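Local coordinates for protein lipoxygenase (Cyanothece sp., PDB 5EK8) that probably inserts molecular oxygen into polyunsaturated fatty acids as a 9R-lipoxygenase, using a non-heme iron held in its helical domain, at residues L387-R399 against D658-I668. Sequence-based numbering, arbitrary orientation.
Sequences LTPHLKSIININR and DIGNIRTLINI. With FE2 (Fe (II) ion), chain B.
His390 meets Thr664 where the C-terminal tail of the lipoxygenase fold, on its way to the iron, runs past helix 383-391 and then helix 394-404. ND1 of His390 donates to Thr664 O at 3.0 Å, a nearly straight bond (162°) that lies in the ring plane and uses a carbonyl lone pair. The imidazole therefore presents its edge to the tail, while CG of Pro389 lies over one face. Lys392 is the first residue past the end of helix 383-391: turned out of the extended form at chi2 (138°) and again at chi4, its chain arches across Leu665 at about a right angle and curls back so that NZ reaches Pro389 O (3.1 Å). CD1 of Leu665 sits under this arch, 3.6 Å from Lys392 CD. Cutting Lys392 back to an alanine would take away the arch, and is likely to uncover that methyl and leave Pro389 O without its ammonium partner. Further on, Ile394 and Ile666 run alongside each other in the same direction, their CD1 methyls 3.7 Å apart; Ile666 also packs on the iron ligands His364 and His570. Ile397 holds CG1 opposite its own amide nitrogen (chi1 -176°), which lays it against the terminal carboxylate carbon, 3.6 Å from Ile668 C. A water links Ser393 OG to Asn667 ND2. Ile668 ends the chain as a ligand beside His359, His364 and His570, its OXT 2.5 Å from the iron.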
# COMPACT_ATOMS: atom_id res chain seq x y z
N LEU A 387 12.12 1.23 -9.89
CA LEU A 387 11.24 0.73 -8.83
C LEU A 387 10.91 1.75 -7.73
O LEU A 387 9.77 1.81 -7.28
CB LEU A 387 11.85 -0.52 -8.18
CG LEU A 387 11.68 -1.82 -8.97
CD1 LEU A 387 12.29 -2.99 -8.22
CD2 LEU A 387 10.20 -2.06 -9.26
N THR A 388 11.90 2.53 -7.31
CA THR A 388 11.72 3.48 -6.20
C THR A 388 10.51 4.43 -6.31
O THR A 388 9.81 4.63 -5.31
CB THR A 388 12.98 4.34 -5.99
OG1 THR A 388 13.56 4.66 -7.26
CG2 THR A 388 14.01 3.58 -5.17
N PRO A 389 10.24 5.03 -7.49
CA PRO A 389 9.11 5.98 -7.52
C PRO A 389 7.75 5.33 -7.25
O PRO A 389 6.81 6.02 -6.86
CB PRO A 389 9.15 6.53 -8.95
CG PRO A 389 9.87 5.51 -9.74
CD PRO A 389 10.91 4.96 -8.81
N HIS A 390 7.65 4.02 -7.45
CA HIS A 390 6.40 3.32 -7.21
C HIS A 390 6.33 2.75 -5.79
O HIS A 390 5.24 2.49 -5.27
CB HIS A 390 6.22 2.19 -8.23
CG HIS A 390 6.38 2.64 -9.64
ND1 HIS A 390 5.49 3.48 -10.26
CD2 HIS A 390 7.34 2.37 -10.56
CE1 HIS A 390 5.88 3.71 -11.50
NE2 HIS A 390 7.00 3.04 -11.71
N LEU A 391 7.49 2.58 -5.16
CA LEU A 391 7.55 1.99 -3.83
C LEU A 391 7.78 3.04 -2.75
O LEU A 391 7.72 2.73 -1.56
CB LEU A 391 8.65 0.93 -3.76
CG LEU A 391 8.33 -0.39 -4.46
CD1 LEU A 391 9.58 -1.24 -4.61
CD2 LEU A 391 7.26 -1.15 -3.70
N LYS A 392 8.02 4.28 -3.16
CA LYS A 392 8.27 5.34 -2.19
C LYS A 392 7.00 5.68 -1.40
O LYS A 392 5.89 5.44 -1.86
CB LYS A 392 8.82 6.59 -2.87
CG LYS A 392 7.99 7.15 -4.02
CD LYS A 392 7.93 8.68 -3.93
CE LYS A 392 7.77 9.35 -5.30
NZ LYS A 392 6.51 9.00 -6.02
N SER A 393 7.20 6.18 -0.18
CA SER A 393 6.15 6.73 0.67
C SER A 393 5.15 5.73 1.26
O SER A 393 4.36 6.09 2.13
CB SER A 393 5.37 7.81 -0.10
OG SER A 393 6.21 8.91 -0.42
N ILE A 394 5.20 4.47 0.83
CA ILE A 394 4.20 3.49 1.28
C ILE A 394 4.37 3.13 2.76
O ILE A 394 3.39 2.84 3.46
CB ILE A 394 4.22 2.21 0.41
CG1 ILE A 394 2.96 1.38 0.64
CG2 ILE A 394 5.46 1.37 0.68
CD1 ILE A 394 2.90 0.12 -0.20
N ILE A 395 5.61 3.19 3.24
CA ILE A 395 5.88 2.92 4.64
C ILE A 395 5.13 3.91 5.53
O ILE A 395 4.61 3.54 6.60
CB ILE A 395 7.40 2.99 4.94
CG1 ILE A 395 8.00 4.29 4.41
CG2 ILE A 395 8.12 1.78 4.34
CD1 ILE A 395 9.41 4.55 4.89
N ASN A 396 5.05 5.15 5.07
CA ASN A 396 4.36 6.21 5.79
C ASN A 396 2.88 5.91 5.96
O ASN A 396 2.35 5.95 7.07
CB ASN A 396 4.54 7.55 5.07
CG ASN A 396 6.00 7.95 4.90
OD1 ASN A 396 6.80 7.82 5.84
ND2 ASN A 396 6.36 8.41 3.71
N ILE A 397 2.22 5.59 4.85
CA ILE A 397 0.77 5.38 4.89
C ILE A 397 0.42 4.11 5.65
O ILE A 397 -0.59 4.07 6.35
CB ILE A 397 0.15 5.35 3.47
CG1 ILE A 397 -1.38 5.24 3.56
CG2 ILE A 397 0.71 4.23 2.63
CD1 ILE A 397 -2.03 6.35 4.37
N ASN A 398 1.26 3.08 5.53
CA ASN A 398 1.00 1.86 6.30
C ASN A 398 1.15 2.11 7.80
O ASN A 398 0.32 1.67 8.62
CB ASN A 398 1.92 0.74 5.84
CG ASN A 398 1.54 0.20 4.48
OD1 ASN A 398 0.51 0.57 3.92
ND2 ASN A 398 2.38 -0.68 3.93
N ARG A 399 2.22 2.82 8.17
CA ARG A 399 2.45 3.17 9.56
C ARG A 399 1.32 4.05 10.10
O ARG A 399 0.99 3.98 11.28
CB ARG A 399 3.80 3.88 9.71
CG ARG A 399 4.11 4.36 11.11
CD ARG A 399 4.04 3.23 12.11
NE ARG A 399 4.22 3.70 13.48
CZ ARG A 399 3.22 4.04 14.29
NH1 ARG A 399 1.96 3.96 13.87
NH2 ARG A 399 3.47 4.46 15.52
N ASP A 658 -9.46 7.43 -17.58
CA ASP A 658 -8.46 8.46 -17.83
C ASP A 658 -7.10 8.01 -17.27
O ASP A 658 -6.95 7.82 -16.06
CB ASP A 658 -8.88 9.79 -17.19
CG ASP A 658 -8.12 10.98 -17.76
OD1 ASP A 658 -7.03 10.79 -18.33
OD2 ASP A 658 -8.63 12.12 -17.64
N ILE A 659 -6.13 7.83 -18.16
CA ILE A 659 -4.79 7.43 -17.75
C ILE A 659 -4.17 8.44 -16.79
O ILE A 659 -3.23 8.12 -16.06
CB ILE A 659 -3.86 7.25 -18.96
CG1 ILE A 659 -3.72 8.57 -19.73
CG2 ILE A 659 -4.40 6.18 -19.89
CD1 ILE A 659 -2.77 8.50 -20.90
N GLY A 660 -4.72 9.65 -16.79
CA GLY A 660 -4.26 10.70 -15.90
C GLY A 660 -4.73 10.49 -14.48
O GLY A 660 -4.27 11.17 -13.56
N ASN A 661 -5.64 9.54 -14.28
CA ASN A 661 -6.13 9.21 -12.95
C ASN A 661 -5.42 8.01 -12.35
O ASN A 661 -5.77 7.55 -11.26
CB ASN A 661 -7.64 8.96 -12.99
CG ASN A 661 -8.45 10.24 -12.88
OD1 ASN A 661 -8.07 11.17 -12.17
ND2 ASN A 661 -9.58 10.29 -13.57
N ILE A 662 -4.42 7.50 -13.06
CA ILE A 662 -3.63 6.38 -12.58
C ILE A 662 -2.52 6.86 -11.66
O ILE A 662 -1.62 7.59 -12.08
CB ILE A 662 -3.02 5.58 -13.74
CG1 ILE A 662 -4.13 5.02 -14.63
CG2 ILE A 662 -2.15 4.46 -13.21
CD1 ILE A 662 -3.64 4.31 -15.87
N ARG A 663 -2.57 6.43 -10.40
CA ARG A 663 -1.59 6.87 -9.40
C ARG A 663 -0.22 6.22 -9.63
O ARG A 663 -0.13 5.12 -10.15
CB ARG A 663 -2.08 6.55 -7.99
CG ARG A 663 -3.35 7.28 -7.58
CD ARG A 663 -3.76 6.86 -6.18
NE ARG A 663 -4.88 7.64 -5.65
CZ ARG A 663 -4.74 8.71 -4.86
NH1 ARG A 663 -3.53 9.15 -4.53
NH2 ARG A 663 -5.82 9.34 -4.42
N THR A 664 0.83 6.94 -9.23
CA THR A 664 2.20 6.47 -9.39
C THR A 664 2.58 5.50 -8.28
O THR A 664 3.34 4.54 -8.49
CB THR A 664 3.20 7.66 -9.39
OG1 THR A 664 2.94 8.52 -10.50
CG2 THR A 664 4.63 7.17 -9.47
N LEU A 665 2.02 5.73 -7.10
CA LEU A 665 2.47 5.04 -5.90
C LEU A 665 1.34 4.82 -4.91
O LEU A 665 0.18 5.17 -5.17
CB LEU A 665 3.60 5.83 -5.23
CG LEU A 665 3.23 7.06 -4.39
CD1 LEU A 665 4.46 7.67 -3.76
CD2 LEU A 665 2.48 8.12 -5.19
N ILE A 666 1.69 4.24 -3.77
CA ILE A 666 0.76 4.07 -2.66
C ILE A 666 1.18 4.99 -1.52
O ILE A 666 2.15 4.71 -0.82
CB ILE A 666 0.72 2.61 -2.16
CG1 ILE A 666 0.40 1.66 -3.32
CG2 ILE A 666 -0.27 2.47 -1.01
CD1 ILE A 666 0.35 0.20 -2.94
N ASN A 667 0.45 6.09 -1.35
CA ASN A 667 0.70 7.00 -0.23
C ASN A 667 -0.60 7.44 0.42
O ASN A 667 -0.61 8.37 1.22
CB ASN A 667 1.50 8.23 -0.67
CG ASN A 667 0.88 8.94 -1.86
OD1 ASN A 667 -0.23 8.61 -2.30
ND2 ASN A 667 1.59 9.93 -2.38
N ILE A 668 -1.68 6.75 0.08
CA ILE A 668 -2.97 6.95 0.72
C ILE A 668 -3.69 5.60 0.77
O ILE A 668 -4.54 5.31 1.62
CB ILE A 668 -3.83 7.99 -0.04
CG1 ILE A 668 -5.04 8.37 0.81
CG2 ILE A 668 -4.24 7.45 -1.41
CD1 ILE A 668 -4.66 9.02 2.12
OXT ILE A 668 -3.39 4.75 -0.06
FE FE2 B . -4.88 2.80 0.03
O HOH W 1 4.22 11.10 -1.55